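Local coordinates for bifunctional protein PutA (PDB 5UR2) that probably oxidises proline to glutamate in two steps, pairing a flavin-dependent proline dehydrogenase with an NAD-dependent glutamate semialdehyde dehydrogenase, at residues L560-A565 and Y603-M608; R609-P614 and Y960-M965; T635-P640 and A646-M651; G650-A655 and V662-A667. One frame throughout, in Å; residues are numbered along the deposited sequence.

Interaction 1 (L560-A565 and Y603-M608)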
loop_
_atom_site.group_PDB
_atom_site.type_symbol
_atom_site.label_atom_id
_atom_site.label_comp_id
_atom_site.label_asym_id
_atom_site.label_seq_id
_atom_site.Cartn_x
_atom_site.Cartn_y
_atom_site.Cartn_z
ATOM N N LEU B 560 1.746 12.567 19.827
ATOM C CA LEU B 560 0.595 13.179 20.496
ATOM C C LEU B 560 -0.593 12.227 20.505
ATOM O O LEU B 560 -1.288 12.096 21.523
ATOM C CB LEU B 560 0.225 14.501 19.814
ATOM C CG LEU B 560 1.135 15.676 20.212
ATOM C CD1 LEU B 560 0.846 16.949 19.431
ATOM C CD2 LEU B 560 0.974 15.958 21.704
ATOM N N VAL B 561 -0.810 11.520 19.392
ATOM C CA VAL B 561 -1.898 10.551 19.300
ATOM C C VAL B 561 -1.644 9.350 20.215
ATOM O O VAL B 561 -2.581 8.793 20.813
ATOM C CB VAL B 561 -2.094 10.142 17.835
ATOM C CG1 VAL B 561 -3.085 8.968 17.737
ATOM C CG2 VAL B 561 -2.599 11.340 17.076
ATOM N N ASP B 562 -0.383 8.923 20.331
ATOM C CA ASP B 562 -0.050 7.866 21.286
ATOM C C ASP B 562 -0.324 8.307 22.717
ATOM O O ASP B 562 -0.815 7.518 23.531
ATOM C CB ASP B 562 1.412 7.436 21.138
ATOM C CG ASP B 562 1.605 6.365 20.072
ATOM O OD1 ASP B 562 0.720 5.488 19.913
ATOM O OD2 ASP B 562 2.665 6.384 19.421
ATOM N N LYS B 563 0.001 9.560 23.049
ATOM C CA LYS B 563 -0.246 10.025 24.405
ATOM C C LYS B 563 -1.738 10.049 24.695
ATOM O O LYS B 563 -2.166 9.667 25.790
ATOM C CB LYS B 563 0.367 11.412 24.627
ATOM C CG LYS B 563 0.440 11.815 26.108
ATOM C CD LYS B 563 1.148 13.163 26.308
ATOM C CE LYS B 563 1.160 13.593 27.785
ATOM N NZ LYS B 563 1.601 15.013 27.948
ATOM N N LEU B 564 -2.550 10.444 23.704
ATOM C CA LEU B 564 -4.001 10.384 23.859
ATOM C C LEU B 564 -4.456 8.966 24.211
ATOM O O LEU B 564 -5.248 8.771 25.138
ATOM C CB LEU B 564 -4.684 10.874 22.580
ATOM C CG LEU B 564 -6.209 10.740 22.545
ATOM C CD1 LEU B 564 -6.808 11.503 23.706
ATOM C CD2 LEU B 564 -6.814 11.196 21.200
ATOM N N ALA B 565 -3.931 7.961 23.502
ATOM C CA ALA B 565 -4.255 6.567 23.802
ATOM C C ALA B 565 -3.842 6.178 25.218
ATOM O O ALA B 565 -4.564 5.436 25.899
ATOM C CB ALA B 565 -3.570 5.639 22.792
ATOM N N TYR B 603 -3.416 2.567 15.814
ATOM C CA TYR B 603 -3.329 2.110 14.428
ATOM C C TYR B 603 -3.045 3.268 13.477
ATOM O O TYR B 603 -2.176 3.167 12.603
ATOM C CB TYR B 603 -4.612 1.394 14.038
ATOM C CG TYR B 603 -4.619 0.786 12.649
ATOM C CD1 TYR B 603 -4.220 -0.536 12.444
ATOM C CD2 TYR B 603 -5.057 1.520 11.544
ATOM C CE1 TYR B 603 -4.251 -1.122 11.155
ATOM C CE2 TYR B 603 -5.085 0.959 10.268
ATOM C CZ TYR B 603 -4.685 -0.363 10.077
ATOM O OH TYR B 603 -4.722 -0.911 8.817
ATOM N N TYR B 604 -3.762 4.383 13.621
ATOM C CA TYR B 604 -3.497 5.475 12.691
ATOM C C TYR B 604 -2.143 6.100 12.987
ATOM O O TYR B 604 -1.458 6.541 12.060
ATOM C CB TYR B 604 -4.629 6.515 12.728
ATOM C CG TYR B 604 -5.954 5.929 12.260
ATOM C CD1 TYR B 604 -5.998 5.025 11.198
ATOM C CD2 TYR B 604 -7.147 6.234 12.915
ATOM C CE1 TYR B 604 -7.194 4.467 10.766
ATOM C CE2 TYR B 604 -8.358 5.672 12.509
ATOM C CZ TYR B 604 -8.371 4.782 11.432
ATOM O OH TYR B 604 -9.555 4.219 11.019
ATOM N N ALA B 605 -1.722 6.118 14.257
ATOM C CA ALA B 605 -0.378 6.611 14.547
ATOM C C ALA B 605 0.669 5.694 13.936
ATOM O O ALA B 605 1.631 6.164 13.308
ATOM C CB ALA B 605 -0.160 6.769 16.057
ATOM N N ARG B 606 0.474 4.379 14.064
ATOM C CA ARG B 606 1.384 3.436 13.423
ATOM C C ARG B 606 1.397 3.630 11.908
ATOM O O ARG B 606 2.462 3.629 11.287
ATOM C CB ARG B 606 0.993 2.002 13.787
ATOM C CG ARG B 606 1.824 0.914 13.116
ATOM C CD ARG B 606 1.292 -0.472 13.545
ATOM N NE ARG B 606 2.108 -1.568 13.038
ATOM C CZ ARG B 606 2.069 -1.995 11.779
ATOM N NH1 ARG B 606 1.260 -1.415 10.896
ATOM N NH2 ARG B 606 2.849 -2.990 11.398
ATOM N N HIS B 607 0.226 3.814 11.298
ATOM C CA HIS B 607 0.170 3.955 9.841
ATOM C C HIS B 607 0.880 5.225 9.376
ATOM O O HIS B 607 1.603 5.205 8.373
ATOM C CB HIS B 607 -1.283 3.946 9.364
ATOM C CG HIS B 607 -1.455 3.564 7.926
ATOM N ND1 HIS B 607 -2.658 3.695 7.260
ATOM C CD2 HIS B 607 -0.581 3.044 7.027
ATOM C CE1 HIS B 607 -2.516 3.275 6.015
ATOM N NE2 HIS B 607 -1.265 2.879 5.848
ATOM N N MET B 608 0.689 6.336 10.097
ATOM C CA MET B 608 1.336 7.581 9.700
ATOM C C MET B 608 2.848 7.438 9.754
ATOM O O MET B 608 3.565 7.977 8.900
ATOM C CB MET B 608 0.871 8.724 10.605
ATOM C CG MET B 608 1.323 10.140 10.157
ATOM S SD MET B 608 0.494 10.620 8.597
ATOM C CE MET B 608 1.778 10.353 7.361
#
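V561 and A605 face each other where two helices of the aldehyde dehydrogenase fold, 554-570 and 587-611, pack together; their CA atoms lie 6.4 Å apart, close enough that small side chains fill the interface. From V561 CB outward, the side chain points at the opposing helix and splits into two methyls. CG1, anti to the backbone N (chi1 171°), is the branch that crosses the gap, and it meets the methyl CB of A605 at 4.0 Å. CG2 lies beside the backbone N and makes no comparable approach to A605. Around this pair the same valine also packs on C601 and on V657 of helix 646-657, which places it at a junction of three helices. A605 reaches further along helix 554-570 to A558, so its single methyl serves two turns of the neighbour.

D562 borders the apolar patch. Its carboxylate swings back toward helix 587-611 and forms a salt bridge through OD2 with R609, one turn beyond A605; the pair to R602 on OD1 is long and weak. With OD2 held by R609, OD1 comes to rest 4.2 Å from A605 CB, a plain van der Waals neighbour of the methyl.

Interaction 2 (R609-P614 and Y960-M965)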
loop_
_atom_site.group_PDB
_atom_site.type_symbol
_atom_site.label_atom_id
_atom_site.label_comp_id
_atom_site.label_asym_id
_atom_site.label_seq_id
_atom_site.Cartn_x
_atom_site.Cartn_y
_atom_site.Cartn_z
ATOM N N ARG B 609 3.345 6.677 10.731
ATOM C CA ARG B 609 4.773 6.428 10.831
ATOM C C ARG B 609 5.287 5.631 9.646
ATOM O O ARG B 609 6.433 5.837 9.225
ATOM C CB ARG B 609 5.088 5.716 12.143
ATOM C CG ARG B 609 4.971 6.632 13.350
ATOM C CD ARG B 609 5.205 5.863 14.657
ATOM N NE ARG B 609 5.422 6.806 15.734
ATOM C CZ ARG B 609 4.660 6.904 16.820
ATOM N NH1 ARG B 609 3.628 6.087 16.988
ATOM N NH2 ARG B 609 4.943 7.819 17.745
ATOM N N GLU B 610 4.453 4.756 9.064
ATOM C CA GLU B 610 4.842 4.118 7.809
ATOM C C GLU B 610 4.772 5.101 6.640
ATOM O O GLU B 610 5.703 5.178 5.831
ATOM C CB GLU B 610 3.973 2.894 7.517
ATOM C CG GLU B 610 4.109 1.760 8.504
ATOM C CD GLU B 610 3.161 0.618 8.185
ATOM O OE1 GLU B 610 1.979 0.683 8.600
ATOM O OE2 GLU B 610 3.595 -0.334 7.497
ATOM N N LEU B 611 3.661 5.847 6.518
ATOM C CA LEU B 611 3.426 6.671 5.332
ATOM C C LEU B 611 4.305 7.927 5.279
ATOM O O LEU B 611 4.360 8.573 4.231
ATOM C CB LEU B 611 1.936 7.052 5.259
ATOM C CG LEU B 611 0.970 5.876 5.004
ATOM C CD1 LEU B 611 -0.475 6.313 5.074
ATOM C CD2 LEU B 611 1.216 5.154 3.692
ATOM N N GLN B 612 4.987 8.299 6.373
ATOM C CA GLN B 612 5.904 9.438 6.331
ATOM C C GLN B 612 7.115 9.155 5.457
ATOM O O GLN B 612 7.803 10.093 5.049
ATOM C CB GLN B 612 6.400 9.801 7.738
ATOM C CG GLN B 612 7.464 8.793 8.275
ATOM C CD GLN B 612 7.897 9.109 9.700
ATOM O OE1 GLN B 612 8.264 10.245 10.016
ATOM N NE2 GLN B 612 7.829 8.105 10.575
ATOM N N LYS B 613 7.406 7.895 5.184
ATOM C CA LYS B 613 8.610 7.557 4.457
ATOM C C LYS B 613 8.370 7.747 2.965
ATOM O O LYS B 613 7.443 7.139 2.416
ATOM C CB LYS B 613 9.024 6.126 4.736
ATOM C CG LYS B 613 10.324 5.752 4.043
ATOM C CD LYS B 613 10.721 4.289 4.272
ATOM C CE LYS B 613 12.038 3.974 3.572
ATOM N NZ LYS B 613 12.235 2.506 3.431
ATOM N N PRO B 614 9.166 8.562 2.282
ATOM C CA PRO B 614 8.963 8.761 0.837
ATOM C C PRO B 614 9.222 7.473 0.074
ATOM O O PRO B 614 10.190 6.759 0.341
ATOM C CB PRO B 614 9.996 9.838 0.472
ATOM C CG PRO B 614 10.375 10.479 1.768
ATOM C CD PRO B 614 10.273 9.380 2.806
ATOM N N TYR B 960 -7.465 3.587 4.876
ATOM C CA TYR B 960 -8.329 4.601 5.480
ATOM C C TYR B 960 -7.622 5.946 5.652
ATOM O O TYR B 960 -8.169 6.995 5.288
ATOM C CB TYR B 960 -8.857 4.119 6.820
ATOM C CG TYR B 960 -9.848 5.079 7.413
ATOM C CD1 TYR B 960 -11.126 5.202 6.871
ATOM C CD2 TYR B 960 -9.516 5.865 8.492
ATOM C CE1 TYR B 960 -12.056 6.079 7.398
ATOM C CE2 TYR B 960 -10.444 6.752 9.043
ATOM C CZ TYR B 960 -11.711 6.854 8.484
ATOM O OH TYR B 960 -12.631 7.728 8.999
ATOM N N LEU B 961 -6.416 5.936 6.224
ATOM C CA LEU B 961 -5.712 7.178 6.527
ATOM C C LEU B 961 -5.456 8.024 5.275
ATOM O O LEU B 961 -5.472 9.263 5.351
ATOM C CB LEU B 961 -4.391 6.860 7.229
ATOM C CG LEU B 961 -3.644 8.040 7.835
ATOM C CD1 LEU B 961 -4.580 8.778 8.806
ATOM C CD2 LEU B 961 -2.365 7.550 8.526
ATOM N N LYS B 962 -5.234 7.379 4.122
ATOM C CA LYS B 962 -4.965 8.100 2.877
ATOM C C LYS B 962 -6.135 8.966 2.418
ATOM O O LYS B 962 -5.925 9.940 1.677
ATOM C CB LYS B 962 -4.600 7.109 1.768
ATOM C CG LYS B 962 -3.285 6.349 2.023
ATOM C CD LYS B 962 -3.085 5.286 0.960
ATOM C CE LYS B 962 -1.802 4.540 1.161
ATOM N NZ LYS B 962 -1.524 3.625 0.024
ATOM N N GLN B 963 -7.360 8.634 2.826
ATOM C CA GLN B 963 -8.519 9.460 2.476
ATOM C C GLN B 963 -8.418 10.866 3.057
ATOM O O GLN B 963 -9.089 11.783 2.568
ATOM C CB GLN B 963 -9.803 8.794 2.974
ATOM C CG GLN B 963 -10.213 7.529 2.226
ATOM C CD GLN B 963 -10.811 7.847 0.874
ATOM O OE1 GLN B 963 -10.101 7.933 -0.126
ATOM N NE2 GLN B 963 -12.121 8.089 0.848
ATOM N N TYR B 964 -7.633 11.039 4.119
ATOM C CA TYR B 964 -7.415 12.332 4.746
ATOM C C TYR B 964 -6.200 13.056 4.179
ATOM O O TYR B 964 -5.795 14.079 4.737
ATOM C CB TYR B 964 -7.252 12.157 6.265
ATOM C CG TYR B 964 -8.514 11.656 6.933
ATOM C CD1 TYR B 964 -8.800 10.294 7.012
ATOM C CD2 TYR B 964 -9.429 12.553 7.466
ATOM C CE1 TYR B 964 -9.970 9.840 7.623
ATOM C CE2 TYR B 964 -10.580 12.121 8.081
ATOM C CZ TYR B 964 -10.850 10.769 8.160
ATOM O OH TYR B 964 -12.020 10.385 8.773
ATOM N N MET B 965 -5.637 12.565 3.071
ATOM C CA MET B 965 -4.393 13.083 2.516
ATOM C C MET B 965 -4.536 13.208 1.005
ATOM O O MET B 965 -5.536 12.783 0.421
ATOM C CB MET B 965 -3.192 12.186 2.903
ATOM C CG MET B 965 -2.986 12.144 4.407
ATOM S SD MET B 965 -1.494 11.288 4.976
ATOM C CE MET B 965 -1.722 9.688 4.232
#
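L611 turns its CG to the side away from its own carbonyl carbon (chi1 -67°) and keeps chi2 extended at 175°, which carries both methyls out from the C-terminal part of helix 587-611 toward the loop 960-965. M965 starts in the same way, CG anti to its carbonyl carbon and chi2 extended, but then bends at chi3 (-56°), which brings CE round to the leucine. The two meet as L611 CD1 and M965 CE, 3.7 Å apart.

CD1 is the busier branch. Besides the methionine methyl it touches L961 CD2 at 4.1 Å, the two leucines running past one another in opposite directions. CD2 faces the lysine instead: the extended chain of K962 crosses L611 at about a right angle, and its CE lies 4.0 Å from L611 CD2. The lysine thus lends its methylenes to the apolar contact while its amine goes on to polar partners, a salt bridge with D959 of the second subunit and a weak hydrogen bond to Y629 OH. L611 and M965 both pack on Y629 too, so strand 623-638 adjoins the same cluster.

Behind the loop's contact surface, Y960 OH and Y964 OH are hydrogen-bonded at 2.7 Å, linking two rings that pack against A654 of helix 646-657. The contacts across the interface itself are apolar, van der Waals in kind. One leucine fits among a leucine, a methionine and a lysine stem, so shape joins the helix to the loop, and charge enters through K962, whose amine reaches the subunit interface.

Interaction 3 (T635-P640 and A646-M651)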
loop_
_atom_site.group_PDB
_atom_site.type_symbol
_atom_site.label_atom_id
_atom_site.label_comp_id
_atom_site.label_asym_id
_atom_site.label_seq_id
_atom_site.Cartn_x
_atom_site.Cartn_y
_atom_site.Cartn_z
ATOM N N THR B 635 -10.681 19.711 8.574
ATOM C CA THR B 635 -11.559 18.555 8.452
ATOM C C THR B 635 -12.754 18.714 9.373
ATOM O O THR B 635 -12.583 18.900 10.577
ATOM C CB THR B 635 -10.803 17.268 8.784
ATOM O OG1 THR B 635 -9.774 17.086 7.808
ATOM C CG2 THR B 635 -11.736 16.056 8.780
ATOM N N ALA B 636 -13.952 18.613 8.809
ATOM C CA ALA B 636 -15.183 18.630 9.586
ATOM C C ALA B 636 -15.523 17.201 9.983
ATOM O O ALA B 636 -15.613 16.326 9.122
ATOM C CB ALA B 636 -16.324 19.249 8.782
ATOM N N VAL B 637 -15.695 16.966 11.284
ATOM C CA VAL B 637 -15.988 15.645 11.830
ATOM C C VAL B 637 -17.391 15.676 12.440
ATOM O O VAL B 637 -17.647 16.402 13.412
ATOM C CB VAL B 637 -14.935 15.227 12.866
ATOM C CG1 VAL B 637 -15.380 13.975 13.612
ATOM C CG2 VAL B 637 -13.592 14.994 12.164
ATOM N N ILE B 638 -18.293 14.891 11.872
ATOM C CA ILE B 638 -19.685 14.823 12.305
ATOM C C ILE B 638 -19.944 13.374 12.709
ATOM O O ILE B 638 -20.119 12.492 11.857
ATOM C CB ILE B 638 -20.642 15.315 11.215
ATOM C CG1 ILE B 638 -20.244 16.742 10.836
ATOM C CG2 ILE B 638 -22.125 15.246 11.645
ATOM C CD1 ILE B 638 -21.285 17.459 10.026
ATOM N N ALA B 639 -19.957 13.127 14.025
ATOM C CA ALA B 639 -19.835 11.788 14.572
ATOM C C ALA B 639 -21.155 11.317 15.167
ATOM O O ALA B 639 -21.977 12.128 15.602
ATOM C CB ALA B 639 -18.744 11.723 15.651
ATOM N N PRO B 640 -21.382 10.018 15.207
ATOM C CA PRO B 640 -22.646 9.499 15.753
ATOM C C PRO B 640 -22.585 9.303 17.262
ATOM O O PRO B 640 -21.559 9.587 17.893
ATOM C CB PRO B 640 -22.807 8.164 15.022
ATOM C CG PRO B 640 -21.387 7.677 14.923
ATOM C CD PRO B 640 -20.529 8.942 14.683
ATOM N N ALA B 646 -15.323 5.876 20.309
ATOM C CA ALA B 646 -14.465 5.183 19.351
ATOM C C ALA B 646 -14.547 5.810 17.957
ATOM O O ALA B 646 -13.523 6.171 17.371
ATOM C CB ALA B 646 -14.816 3.688 19.308
ATOM N N ILE B 647 -15.754 5.929 17.395
ATOM C CA ILE B 647 -15.870 6.414 16.021
ATOM C C ILE B 647 -15.412 7.871 15.931
ATOM O O ILE B 647 -14.597 8.234 15.078
ATOM C CB ILE B 647 -17.302 6.216 15.501
ATOM C CG1 ILE B 647 -17.564 4.711 15.305
ATOM C CG2 ILE B 647 -17.505 7.011 14.206
ATOM C CD1 ILE B 647 -18.948 4.336 14.727
ATOM N N LEU B 648 -15.897 8.706 16.847
ATOM C CA LEU B 648 -15.435 10.082 16.948
ATOM C C LEU B 648 -13.910 10.151 17.067
ATOM O O LEU B 648 -13.257 10.909 16.341
ATOM C CB LEU B 648 -16.114 10.757 18.149
ATOM C CG LEU B 648 -15.632 12.166 18.495
ATOM C CD1 LEU B 648 -15.928 13.145 17.361
ATOM C CD2 LEU B 648 -16.214 12.640 19.819
ATOM N N ALA B 649 -13.318 9.351 17.964
ATOM C CA ALA B 649 -11.857 9.399 18.124
ATOM C C ALA B 649 -11.121 8.943 16.863
ATOM O O ALA B 649 -10.089 9.521 16.491
ATOM C CB ALA B 649 -11.417 8.554 19.315
ATOM N N GLY B 650 -11.620 7.896 16.203
ATOM C CA GLY B 650 -10.989 7.443 14.967
ATOM C C GLY B 650 -10.985 8.510 13.879
ATOM O O GLY B 650 -9.988 8.703 13.180
ATOM N N MET B 651 -12.118 9.193 13.692
ATOM C CA MET B 651 -12.172 10.273 12.705
ATOM C C MET B 651 -11.202 11.391 13.076
ATOM O O MET B 651 -10.419 11.854 12.238
ATOM C CB MET B 651 -13.600 10.824 12.594
ATOM C CG MET B 651 -14.651 9.866 12.025
ATOM S SD MET B 651 -16.329 10.528 12.312
ATOM C CE MET B 651 -17.264 9.732 11.019
HETATM O O HOH W 1 -18.929 8.841 17.550
#
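Strand 635-638 and helix 646-651 run almost exactly antiparallel, at 174° with axes 8.9 Å apart, as the first strand and the helix of a beta-alpha-beta crossover in the Rossmann-like part of the aldehyde dehydrogenase fold. V637 faces the helix from the strand. Its CG1, anti to the backbone N (chi1 170°), settles against M651 CB at 3.8 Å and also touches SD of that residue, while the extended methionine chain passes obliquely over the valine. The same V637 CG1 also touches L648 CD1 at 3.9 Å, roughly at right angles to the methionine contact, so one methyl serves two helix side chains.

Just past the strand, A639 brings its CB to 3.6 Å from L648 CD1, and L648 CB is close by as well. L648 also packs on A674 and L677 of helix 671-684. P640 extends the contact to the first turn of the helix: its ring crosses I647 at about a right angle, with CD 3.6 Å from I647 CG2. I647 also stands near the predicted catalytic pair, its side chain about 5 Å from that of E746 and about 7 Å from that of C780, so this end of the contact borders the probable dehydrogenase active site.

Through the backbone, T635 and V637 pair with strand 661-665 and A636 with strand 711-717, which puts the strand inside the sheet. At the start of the helix a water bridges the two segments: it donates to P640 O at 2.8 Å and accepts a weak hydrogen bond from L648 N.

Interaction 4 (G650-A655 and V662-A667)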
loop_
_atom_site.group_PDB
_atom_site.type_symbol
_atom_site.label_atom_id
_atom_site.label_comp_id
_atom_site.label_asym_id
_atom_site.label_seq_id
_atom_site.Cartn_x
_atom_site.Cartn_y
_atom_site.Cartn_z
ATOM N N GLY B 650 -11.620 7.896 16.203
ATOM C CA GLY B 650 -10.989 7.443 14.967
ATOM C C GLY B 650 -10.985 8.510 13.879
ATOM O O GLY B 650 -9.988 8.703 13.180
ATOM N N MET B 651 -12.118 9.193 13.692
ATOM C CA MET B 651 -12.172 10.273 12.705
ATOM C C MET B 651 -11.202 11.391 13.076
ATOM O O MET B 651 -10.419 11.854 12.238
ATOM C CB MET B 651 -13.600 10.824 12.594
ATOM C CG MET B 651 -14.651 9.866 12.025
ATOM S SD MET B 651 -16.329 10.528 12.312
ATOM C CE MET B 651 -17.264 9.732 11.019
ATOM N N VAL B 652 -11.206 11.805 14.349
ATOM C CA VAL B 652 -10.401 12.950 14.775
ATOM C C VAL B 652 -8.908 12.632 14.697
ATOM O O VAL B 652 -8.111 13.460 14.229
ATOM C CB VAL B 652 -10.803 13.400 16.197
ATOM C CG1 VAL B 652 -9.827 14.462 16.737
ATOM C CG2 VAL B 652 -12.190 13.987 16.190
ATOM N N THR B 653 -8.494 11.458 15.202
ATOM C CA THR B 653 -7.064 11.152 15.207
ATOM C C THR B 653 -6.554 10.867 13.802
ATOM O O THR B 653 -5.417 11.234 13.467
ATOM C CB THR B 653 -6.734 9.975 16.130
ATOM O OG1 THR B 653 -7.482 8.818 15.740
ATOM C CG2 THR B 653 -7.031 10.308 17.566
ATOM N N ALA B 654 -7.362 10.205 12.963
ATOM C CA ALA B 654 -6.925 9.979 11.587
ATOM C C ALA B 654 -6.692 11.307 10.883
ATOM O O ALA B 654 -5.628 11.533 10.302
ATOM C CB ALA B 654 -7.943 9.137 10.811
ATOM N N ALA B 655 -7.663 12.220 10.984
ATOM C CA ALA B 655 -7.531 13.527 10.353
ATOM C C ALA B 655 -6.321 14.274 10.901
ATOM O O ALA B 655 -5.500 14.794 10.143
ATOM C CB ALA B 655 -8.803 14.342 10.582
ATOM N N VAL B 662 -9.029 20.102 12.809
ATOM C CA VAL B 662 -10.325 19.459 13.012
ATOM C C VAL B 662 -11.296 20.397 13.715
ATOM O O VAL B 662 -10.939 21.067 14.687
ATOM C CB VAL B 662 -10.169 18.165 13.844
ATOM C CG1 VAL B 662 -11.537 17.614 14.213
ATOM C CG2 VAL B 662 -9.349 17.133 13.086
ATOM N N VAL B 663 -12.534 20.441 13.224
ATOM C CA VAL B 663 -13.672 20.931 13.991
ATOM C C VAL B 663 -14.596 19.736 14.174
ATOM O O VAL B 663 -15.118 19.197 13.189
ATOM C CB VAL B 663 -14.406 22.079 13.297
ATOM C CG1 VAL B 663 -15.582 22.531 14.179
ATOM C CG2 VAL B 663 -13.449 23.229 12.994
ATOM N N MET B 664 -14.776 19.292 15.408
ATOM C CA MET B 664 -15.630 18.141 15.660
ATOM C C MET B 664 -16.962 18.616 16.233
ATOM O O MET B 664 -16.998 19.440 17.154
ATOM C CB MET B 664 -14.956 17.120 16.581
ATOM C CG MET B 664 -14.549 17.633 17.952
ATOM S SD MET B 664 -14.086 16.231 18.994
ATOM C CE MET B 664 -12.912 16.970 20.100
ATOM N N LYS B 665 -18.049 18.120 15.637
ATOM C CA LYS B 665 -19.431 18.404 16.003
ATOM C C LYS B 665 -20.039 17.104 16.510
ATOM O O LYS B 665 -20.546 16.296 15.720
ATOM C CB LYS B 665 -20.204 18.930 14.790
ATOM C CG LYS B 665 -21.281 19.948 15.114
ATOM C CD LYS B 665 -22.354 19.393 16.024
ATOM C CE LYS B 665 -23.215 18.371 15.302
ATOM N NZ LYS B 665 -24.299 17.819 16.169
ATOM N N PRO B 666 -20.007 16.846 17.808
ATOM C CA PRO B 666 -20.517 15.569 18.323
ATOM C C PRO B 666 -22.038 15.522 18.301
ATOM O O PRO B 666 -22.724 16.544 18.223
ATOM C CB PRO B 666 -19.991 15.542 19.764
ATOM C CG PRO B 666 -19.984 17.030 20.150
ATOM C CD PRO B 666 -19.568 17.759 18.881
ATOM N N ALA B 667 -22.559 14.302 18.379
ATOM C CA ALA B 667 -24.001 14.088 18.473
ATOM C C ALA B 667 -24.559 14.619 19.796
ATOM O O ALA B 667 -23.944 14.457 20.851
ATOM C CB ALA B 667 -24.308 12.593 18.337
#
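V652 and V662 carry the apolar contact between helix 650-655 and strand 662-665, the second half of the beta-alpha-beta crossover that starts at strand 623-638. The axes run antiparallel at 175° and lie 9.4 Å apart. The two valines cross at about a right angle, V652 CG2 meeting V662 CG1 at 4.2 Å. The other methyl of V662 reaches along the helix to A655, its CG2 being 3.8 Å from A655 CB, and it also lies beside the main-chain oxygen of V652. Between them the two branches of V662 span one turn of the helix.

The sulfur contact comes next. M664 sets CG between its backbone N and carbonyl carbon (chi1 59°), and the chain then extends so that SD passes 4.1 Å from V652 CG2, crossing the valine obliquely. The M664 side chain also packs on M678 and I681 of helix 671-684 and on I691 and F693 of strand 691-693.

The polar group at the strand's end is paired away from the interface. K665 folds its chain back to give NZ a 2.9 Å hydrogen bond to P666 O, with the donor well above the carbonyl plane, and NZ bonds to G696 O as well.

What joins helix to strand here is therefore apolar contact among two valines, an alanine and a methionine, all buried, while strand 662-665 is held laterally by main-chain bonds to its neighbours T635, V637 and N692.

Going from the N terminus, interaction 1 closes first, pairing helices 554-570 and 587-611 over a mostly helical stretch. Interaction 2 opens just after it on the same helix and closes only near residue 960, a loop of some 345 residues that contains both remaining contacts. Inside it, interaction 4 begins on the segment where interaction 3 ends, the two sharing G650 and M651 on helix 646-657 as halves of one crossover, and their strands are neighbours in one sheet. The pieces also touch directly: one salt bridge ties interaction 1 to interaction 2, Y604 of interaction 1 lies against G650 and A654, and Y960 and Y964 pack on helix 646-657.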